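Local coordinates for putative lipoprotein (Pseudomonas protegens, PDB 4KT3) that probably acts as the immunity protein of a type VI secretion pair, binding its cognate peptidoglycan glycoside hydrolase effector and protecting the producing cell, at residues D64-Y69 with T77-L82; W93-C98 with E129-E134. All coordinates share one frame; numbering follows the deposited sequence.

Contact 1 of 2, residues D64-Y69 with T77-L82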
ATOM      1  N   ASP B  64      -2.034   9.252  -3.774  1.00 12.17           N
ATOM      2  CA  ASP B  64      -2.130   7.890  -3.249  1.00  9.97           C
ATOM      3  C   ASP B  64      -2.453   7.883  -1.752  1.00  9.71           C
ATOM      4  O   ASP B  64      -2.032   8.781  -1.000  1.00 12.00           O
ATOM      5  CB  ASP B  64      -0.821   7.127  -3.459  1.00 11.09           C
ATOM      6  CG  ASP B  64      -0.521   6.816  -4.914  1.00 12.15           C
ATOM      7  OD1 ASP B  64      -1.286   7.212  -5.821  1.00 12.59           O
ATOM      8  OD2 ASP B  64       0.533   6.183  -5.141  1.00 12.25           O
ATOM      9  N   PHE B  65      -3.173   6.848  -1.317  1.00 11.63           N
ATOM     10  CA  PHE B  65      -3.595   6.713   0.072  1.00 12.97           C
ATOM     11  C   PHE B  65      -3.523   5.261   0.489  1.00 13.92           C
ATOM     12  O   PHE B  65      -3.866   4.367  -0.287  1.00 13.44           O
ATOM     13  CB  PHE B  65      -5.047   7.180   0.254  1.00 13.85           C
ATOM     14  CG  PHE B  65      -5.266   8.601  -0.118  1.00 12.78           C
ATOM     15  CD1 PHE B  65      -5.111   9.606   0.827  1.00 15.20           C
ATOM     16  CD2 PHE B  65      -5.611   8.947  -1.421  1.00 13.82           C
ATOM     17  CE1 PHE B  65      -5.300  10.927   0.483  1.00 13.06           C
ATOM     18  CE2 PHE B  65      -5.802  10.268  -1.763  1.00 17.11           C
ATOM     19  CZ  PHE B  65      -5.654  11.258  -0.809  1.00 15.07           C
ATOM     20  N   SER B  66      -3.076   5.021   1.716  1.00 12.86           N
ATOM     21  CA  SER B  66      -3.132   3.675   2.265  1.00 11.35           C
ATOM     22  C   SER B  66      -4.230   3.598   3.313  1.00 14.70           C
ATOM     23  O   SER B  66      -4.513   4.577   4.007  1.00 16.62           O
ATOM     24  CB  SER B  66      -1.792   3.281   2.877  1.00 18.29           C
ATOM     25  OG  SER B  66      -1.530   4.020   4.044  1.00 18.38           O
ATOM     26  N   LEU B  67      -4.855   2.428   3.407  1.00 13.51           N
ATOM     27  CA  LEU B  67      -5.861   2.143   4.412  1.00 14.33           C
ATOM     28  C   LEU B  67      -5.307   1.031   5.286  1.00 13.29           C
ATOM     29  O   LEU B  67      -4.935  -0.037   4.799  1.00 14.85           O
ATOM     30  CB  LEU B  67      -7.147   1.690   3.747  1.00 15.96           C
ATOM     31  CG  LEU B  67      -8.262   1.216   4.680  1.00 19.52           C
ATOM     32  CD1 LEU B  67      -8.738   2.341   5.591  1.00 22.19           C
ATOM     33  CD2 LEU B  67      -9.405   0.657   3.852  1.00 22.31           C
ATOM     34  N   GLY B  68      -5.225   1.286   6.581  1.00 18.56           N
ATOM     35  CA  GLY B  68      -4.564   0.351   7.463  1.00 23.65           C
ATOM     36  C   GLY B  68      -5.164   0.270   8.843  1.00 17.41           C
ATOM     37  O   GLY B  68      -6.085   1.006   9.180  1.00 18.07           O
ATOM     38  N   TYR B  69      -4.582  -0.614   9.646  1.00 18.53           N
ATOM     39  CA  TYR B  69      -5.145  -1.009  10.907  1.00 18.78           C
ATOM     40  C   TYR B  69      -4.043  -1.468  11.852  1.00 15.85           C
ATOM     41  O   TYR B  69      -3.276  -2.365  11.509  1.00 16.43           O
ATOM     42  CB  TYR B  69      -6.116  -2.157  10.640  1.00 25.55           C
ATOM     43  CG  TYR B  69      -6.684  -2.794  11.875  1.00 27.05           C
ATOM     44  CD1 TYR B  69      -7.330  -2.026  12.822  1.00 33.22           C
ATOM     45  CD2 TYR B  69      -6.592  -4.168  12.082  1.00 28.08           C
ATOM     46  CE1 TYR B  69      -7.868  -2.584  13.950  1.00 30.53           C
ATOM     47  CE2 TYR B  69      -7.129  -4.748  13.217  1.00 26.63           C
ATOM     48  CZ  TYR B  69      -7.769  -3.942  14.155  1.00 27.59           C
ATOM     49  OH  TYR B  69      -8.328  -4.468  15.304  1.00 34.36           O
ATOM     50  N   THR B  77       1.619  -3.406  11.480  1.00 12.50           N
ATOM     51  CA  THR B  77       0.443  -2.813  10.876  1.00 13.02           C
ATOM     52  C   THR B  77      -0.126  -3.754   9.823  1.00 12.76           C
ATOM     53  O   THR B  77       0.609  -4.438   9.113  1.00 13.92           O
ATOM     54  CB  THR B  77       0.763  -1.441  10.259  1.00 12.54           C
ATOM     55  OG1 THR B  77       1.482  -0.646  11.211  1.00 13.74           O
ATOM     56  CG2 THR B  77      -0.502  -0.712   9.819  1.00 15.16           C
ATOM     57  N   GLU B  78      -1.447  -3.772   9.723  1.00 13.24           N
ATOM     58  CA  GLU B  78      -2.131  -4.550   8.708  1.00 14.59           C
ATOM     59  C   GLU B  78      -2.720  -3.583   7.693  1.00 12.74           C
ATOM     60  O   GLU B  78      -3.423  -2.643   8.071  1.00 16.53           O
ATOM     61  CB  GLU B  78      -3.241  -5.388   9.351  1.00 16.49           C
ATOM     62  CG  GLU B  78      -4.075  -6.197   8.385  1.00 17.80           C
ATOM     63  CD  GLU B  78      -5.076  -7.108   9.102  1.00 19.67           C
ATOM     64  OE1 GLU B  78      -4.719  -7.690  10.145  1.00 18.14           O
ATOM     65  OE2 GLU B  78      -6.235  -7.225   8.645  1.00 23.54           O
ATOM     66  N   TYR B  79      -2.469  -3.819   6.411  1.00 13.47           N
ATOM     67  CA  TYR B  79      -2.960  -2.905   5.372  1.00 12.73           C
ATOM     68  C   TYR B  79      -4.067  -3.540   4.537  1.00 10.69           C
ATOM     69  O   TYR B  79      -4.012  -4.717   4.188  1.00 14.08           O
ATOM     70  CB  TYR B  79      -1.804  -2.418   4.503  1.00 12.22           C
ATOM     71  CG  TYR B  79      -0.805  -1.615   5.304  1.00 12.91           C
ATOM     72  CD1 TYR B  79      -0.980  -0.252   5.500  1.00 12.92           C
ATOM     73  CD2 TYR B  79       0.284  -2.234   5.913  1.00 12.85           C
ATOM     74  CE1 TYR B  79      -0.072   0.480   6.256  1.00 12.80           C
ATOM     75  CE2 TYR B  79       1.187  -1.519   6.653  1.00 13.46           C
ATOM     76  CZ  TYR B  79       1.004  -0.166   6.833  1.00 13.40           C
ATOM     77  OH  TYR B  79       1.912   0.535   7.566  1.00 15.24           O
ATOM     78  N   TRP B  80      -5.097  -2.754   4.266  1.00 14.04           N
ATOM     79  CA  TRP B  80      -6.291  -3.243   3.599  1.00 14.42           C
ATOM     80  C   TRP B  80      -6.409  -2.716   2.172  1.00 16.51           C
ATOM     81  O   TRP B  80      -7.157  -3.260   1.361  1.00 22.18           O
ATOM     82  CB  TRP B  80      -7.527  -2.814   4.394  1.00 17.04           C
ATOM     83  CG  TRP B  80      -7.658  -3.479   5.742  1.00 18.34           C
ATOM     84  CD1 TRP B  80      -7.032  -4.613   6.170  1.00 19.88           C
ATOM     85  CD2 TRP B  80      -8.483  -3.040   6.825  1.00 19.86           C
ATOM     86  NE1 TRP B  80      -7.421  -4.907   7.462  1.00 21.78           N
ATOM     87  CE2 TRP B  80      -8.306  -3.953   7.886  1.00 23.07           C
ATOM     88  CE3 TRP B  80      -9.345  -1.958   7.004  1.00 23.51           C
ATOM     89  CZ2 TRP B  80      -8.968  -3.821   9.108  1.00 22.92           C
ATOM     90  CZ3 TRP B  80     -10.005  -1.829   8.218  1.00 25.39           C
ATOM     91  CH2 TRP B  80      -9.810  -2.754   9.254  1.00 26.23           C
ATOM     92  N   GLY B  81      -5.699  -1.638   1.868  1.00 15.22           N
ATOM     93  CA  GLY B  81      -5.745  -1.093   0.527  1.00 16.52           C
ATOM     94  C   GLY B  81      -4.701  -0.027   0.253  1.00 14.21           C
ATOM     95  O   GLY B  81      -4.258   0.680   1.159  1.00 13.81           O
ATOM     96  N   LEU B  82      -4.333   0.086  -1.019  1.00 13.10           N
ATOM     97  CA  LEU B  82      -3.502   1.165  -1.527  1.00 12.40           C
ATOM     98  C   LEU B  82      -4.279   1.738  -2.699  1.00 13.05           C
ATOM     99  O   LEU B  82      -4.570   1.028  -3.656  1.00 13.59           O
ATOM    100  CB  LEU B  82      -2.135   0.650  -1.996  1.00 12.22           C
ATOM    101  CG  LEU B  82      -1.219   1.687  -2.667  1.00 13.08           C
ATOM    102  CD1 LEU B  82      -0.935   2.874  -1.756  1.00 15.49           C
ATOM    103  CD2 LEU B  82       0.111   1.052  -3.111  1.00 12.99           C
TER
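A classic beta bulge interrupts the antiparallel hairpin of strands 62-69 and 78-86, where Trp80 and Gly81 both face Leu67. Leu67 O takes a straight bond from Trp80 N (2.8 Å, 173° at the hydrogen) and a weak one from Gly81 N, while Leu67 N donates to Gly81 O at 2.9 Å. Beyond the bulge, Glu78 N donates to Tyr69 O (2.9 Å), and the return bond from Tyr69 N to Glu78 O is weak. The Trp80 side chain meets two residues of 64-69. Tyr69 CB sits over one indole face, offset to the rim and 3.6 Å from Trp80 CZ2. With CG anti to the backbone N (chi1 174°), also near CZ2, the Tyr69 ring tilts only 26° from the six-membered ring, but its offset gives little stacking overlap. Leu67 CD2 touches Trp80 CB at 4.0 Å. In the ring plane, Trp80 NE1 donates to Glu78 OE2 (2.9 Å), which helps hold the indole's rotation. Glu78 OE1 accepts from Gly150 N of the complex's other protein chain, probably the effector; Tyr79 OH is hydrogen-bonded to Ser86 OG of that chain. Strand 44-47 borders strand 62-69, and Phe65 packs on helix 21-34.

Contact 2 of 2, residues W93-C98 with E129-E134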
ATOM      1  N   TRP B  93      -8.795   4.081  -7.898  1.00 14.38           N
ATOM      2  CA  TRP B  93      -8.366   2.704  -8.099  1.00 14.25           C
ATOM      3  C   TRP B  93      -7.685   2.139  -6.863  1.00 13.62           C
ATOM      4  O   TRP B  93      -6.925   2.827  -6.186  1.00 14.34           O
ATOM      5  CB  TRP B  93      -7.361   2.623  -9.254  1.00 14.40           C
ATOM      6  CG  TRP B  93      -7.967   2.787 -10.606  1.00 16.37           C
ATOM      7  CD1 TRP B  93      -8.370   3.957 -11.190  1.00 18.28           C
ATOM      8  CD2 TRP B  93      -8.237   1.751 -11.548  1.00 16.16           C
ATOM      9  NE1 TRP B  93      -8.881   3.710 -12.441  1.00 16.48           N
ATOM     10  CE2 TRP B  93      -8.812   2.361 -12.686  1.00 15.09           C
ATOM     11  CE3 TRP B  93      -8.052   0.368 -11.546  1.00 18.01           C
ATOM     12  CZ2 TRP B  93      -9.195   1.633 -13.806  1.00 20.21           C
ATOM     13  CZ3 TRP B  93      -8.432  -0.352 -12.663  1.00 21.03           C
ATOM     14  CH2 TRP B  93      -9.008   0.280 -13.772  1.00 20.45           C
ATOM     15  N   GLU B  94      -7.941   0.865  -6.592  1.00 14.80           N
ATOM     16  CA  GLU B  94      -7.109   0.106  -5.669  1.00 15.03           C
ATOM     17  C   GLU B  94      -6.031  -0.521  -6.549  1.00 15.50           C
ATOM     18  O   GLU B  94      -6.342  -1.321  -7.434  1.00 14.97           O
ATOM     19  CB  GLU B  94      -7.927  -0.965  -4.954  1.00 16.44           C
ATOM     20  CG  GLU B  94      -7.417  -1.305  -3.556  1.00 16.59           C
ATOM     21  CD  GLU B  94      -6.129  -2.107  -3.569  1.00 13.63           C
ATOM     22  OE1 GLU B  94      -5.848  -2.764  -4.587  1.00 16.78           O
ATOM     23  OE2 GLU B  94      -5.384  -2.078  -2.564  1.00 18.37           O
ATOM     24  N   ILE B  95      -4.773  -0.144  -6.328  1.00 13.41           N
ATOM     25  CA  ILE B  95      -3.735  -0.410  -7.322  1.00 12.56           C
ATOM     26  C   ILE B  95      -2.893  -1.673  -7.063  1.00 14.06           C
ATOM     27  O   ILE B  95      -1.944  -1.960  -7.799  1.00 16.92           O
ATOM     28  CB  ILE B  95      -2.842   0.833  -7.569  1.00 12.60           C
ATOM     29  CG1 ILE B  95      -2.140   1.310  -6.291  1.00 13.10           C
ATOM     30  CG2 ILE B  95      -3.679   1.962  -8.142  1.00 14.23           C
ATOM     31  CD1 ILE B  95      -1.031   2.328  -6.571  1.00 12.71           C
ATOM     32  N   ASN B  96      -3.253  -2.437  -6.034  1.00 12.69           N
ATOM     33  CA  ASN B  96      -2.704  -3.776  -5.872  1.00 13.91           C
ATOM     34  C   ASN B  96      -3.629  -4.827  -6.492  1.00 14.79           C
ATOM     35  O   ASN B  96      -3.185  -5.667  -7.270  1.00 18.50           O
ATOM     36  CB  ASN B  96      -2.432  -4.065  -4.396  1.00 13.96           C
ATOM     37  CG  ASN B  96      -1.173  -3.404  -3.916  1.00 11.72           C
ATOM     38  OD1 ASN B  96      -0.209  -3.275  -4.676  1.00 14.78           O
ATOM     39  ND2 ASN B  96      -1.163  -2.970  -2.667  1.00 12.84           N
ATOM     40  N   SER B  97      -4.916  -4.752  -6.166  1.00 15.66           N
ATOM     41  CA  SER B  97      -5.924  -5.608  -6.784  1.00 18.86           C
ATOM     42  C   SER B  97      -6.315  -5.123  -8.175  1.00 18.39           C
ATOM     43  O   SER B  97      -6.951  -5.850  -8.935  1.00 21.70           O
ATOM     44  CB  SER B  97      -7.167  -5.674  -5.900  1.00 18.99           C
ATOM     45  OG  SER B  97      -7.797  -4.405  -5.820  1.00 21.61           O
ATOM     46  N   CYS B  98      -5.941  -3.889  -8.496  1.00 18.51           N
ATOM     47  CA  CYS B  98      -6.272  -3.276  -9.781  1.00 17.80           C
ATOM     48  C   CYS B  98      -7.775  -3.257 -10.057  1.00 19.03           C
ATOM     49  O   CYS B  98      -8.257  -3.725 -11.100  1.00 25.42           O
ATOM     50  CB  CYS B  98      -5.486  -3.939 -10.913  1.00 22.73           C
ATOM     51  SG  CYS B  98      -3.738  -3.428 -10.918  1.00 24.41           S
ATOM     52  N   GLU B 129      -2.407   4.574 -17.188  1.00 16.57           N
ATOM     53  CA  GLU B 129      -1.547   3.447 -17.557  1.00 20.83           C
ATOM     54  C   GLU B 129      -0.380   3.323 -16.591  1.00 16.14           C
ATOM     55  O   GLU B 129       0.090   2.218 -16.314  1.00 17.09           O
ATOM     56  CB  GLU B 129      -1.050   3.585 -18.995  1.00 22.69           C
ATOM     57  CG  GLU B 129      -2.170   3.353 -20.011  1.00 28.58           C
ATOM     58  CD  GLU B 129      -1.799   3.740 -21.433  1.00 29.20           C
ATOM     59  OE1 GLU B 129      -0.664   4.208 -21.653  1.00 39.41           O
ATOM     60  OE2 GLU B 129      -2.661   3.578 -22.327  1.00 33.66           O
ATOM     61  N   GLY B 130       0.059   4.462 -16.064  1.00 16.24           N
ATOM     62  CA  GLY B 130       1.092   4.507 -15.043  1.00 15.52           C
ATOM     63  C   GLY B 130       0.739   3.860 -13.710  1.00 11.48           C
ATOM     64  O   GLY B 130       1.626   3.712 -12.852  1.00 13.36           O
ATOM     65  N   LEU B 131      -0.526   3.484 -13.510  1.00 13.85           N
ATOM     66  CA  LEU B 131      -0.895   2.705 -12.327  1.00 13.86           C
ATOM     67  C   LEU B 131      -0.576   1.220 -12.510  1.00 14.30           C
ATOM     68  O   LEU B 131      -0.571   0.460 -11.551  1.00 16.64           O
ATOM     69  CB  LEU B 131      -2.386   2.860 -11.999  1.00 14.07           C
ATOM     70  CG  LEU B 131      -2.904   4.287 -11.820  1.00 14.88           C
ATOM     71  CD1 LEU B 131      -4.407   4.260 -11.502  1.00 15.44           C
ATOM     72  CD2 LEU B 131      -2.123   5.007 -10.737  1.00 13.71           C
ATOM     73  N   GLY B 132      -0.312   0.807 -13.746  1.00 15.63           N
ATOM     74  CA  GLY B 132       0.073  -0.573 -14.008  1.00 18.69           C
ATOM     75  C   GLY B 132      -1.073  -1.563 -13.877  1.00 17.84           C
ATOM     76  O   GLY B 132      -0.849  -2.741 -13.579  1.00 21.37           O
ATOM     77  N   CYS B 133      -2.292  -1.097 -14.131  1.00 19.12           N
ATOM     78  CA  CYS B 133      -3.493  -1.905 -13.919  1.00 22.46           C
ATOM     79  C   CYS B 133      -4.293  -2.177 -15.188  1.00 31.49           C
ATOM     80  O   CYS B 133      -5.256  -2.947 -15.162  1.00 33.47           O
ATOM     81  CB  CYS B 133      -4.404  -1.219 -12.907  1.00 19.90           C
ATOM     82  SG  CYS B 133      -3.873  -1.391 -11.211  1.00 22.32           S
ATOM     83  N   GLU B 134      -3.917  -1.534 -16.287  1.00 24.88           N
ATOM     84  CA  GLU B 134      -4.580  -1.755 -17.570  1.00 36.72           C
ATOM     85  C   GLU B 134      -3.543  -1.601 -18.679  1.00 43.11           C
ATOM     86  O   GLU B 134      -2.572  -0.862 -18.529  1.00 41.42           O
ATOM     87  CB  GLU B 134      -5.752  -0.779 -17.767  1.00 39.70           C
ATOM     88  CG  GLU B 134      -5.352   0.664 -18.103  1.00 39.14           C
ATOM     89  CD  GLU B 134      -6.546   1.616 -18.171  1.00 39.77           C
ATOM     90  OE1 GLU B 134      -6.589   2.466 -19.088  1.00 41.22           O
ATOM     91  OE2 GLU B 134      -7.440   1.519 -17.307  1.00 38.07           O
TER
HETATM   92  O   HOH W   1      -0.256  -1.577  -9.916  1.00 17.85           O
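The Trp93 indole meets three side chains of 129-134, each at a different part of its ring system. Leu131 CD1 makes an off-centre CH-pi contact, 4.3 Å from the centroid of the five-membered ring of Trp93. Cys133 CB comes to 4.1 Å from Trp93 CZ3, obliquely to the ring. Glu134 OE2 nears Trp93 CZ2 at 3.9 Å, again obliquely, with carboxylate and ring planes 73° apart. The polar ends of Trp93 and Glu134 are engaged elsewhere: Trp93 NE1 donates to Asp91, and Glu134 OE1 forms a salt bridge with Arg128.

Leu131 CD1 also touches Ile95 CG2 (4.1 Å), the two side chains crossing at about a right angle. A chi1 of 59° puts Ile95 CG1 between N and C and leaves CG2, anti to the carbonyl carbon, as the branch that meets Leu131. Beside this apolar patch runs the disulfide: Cys98 SG and Cys133 SG are 2.1 Å apart, with a torsion of -71° about the S-S bond. No direct hydrogen bond joins the segments, but one water bridges their backbones, 2.7 Å from Ile95 O and 2.6 Å from Leu131 O.

Within 93-98, three donors to Glu94 OE1 hold the turn after the strand. Ser97 N meets Glu94 OE1 nearly in line with the C-O bond, at 2.7 Å; Asn96 N and Ser97 OG come from above the carboxylate plane. Tyr163 OH of the other protein chain is hydrogen-bonded to Glu94 OE2 and Asn96 ND2, which places this turn at the interface. Helix 125-129 runs out through a type I turn from Glu129 to Gly132, whose positive phi takes the chain out of helical conformation. The Cys98-Cys133 disulfide, backed by the Trp93 and Ile95 contacts, ties the C-terminal tail to the loop leaving strand 92-94.

Both segments of contact 1 precede those of contact 2 in the chain; the centres of the two contacts lie about 15 Å apart. Both reach the same antiparallel sheet, in which strand 78-86 is shared ground: it pairs with strand 62-69 on one side and strand 92-94 on the other. They meet directly where Leu82 O probably accepts from Ile95 N and Leu82 N probably donates to Glu94 OE2, both at 2.9 Å. Contact 1 joins strands by a local hairpin, whereas contact 2 brings back the chain's end after helices 104-117 and 125-129. Both also present residues to the other protein chain, consistent with an immunity protein whose sheet contributes to effector binding.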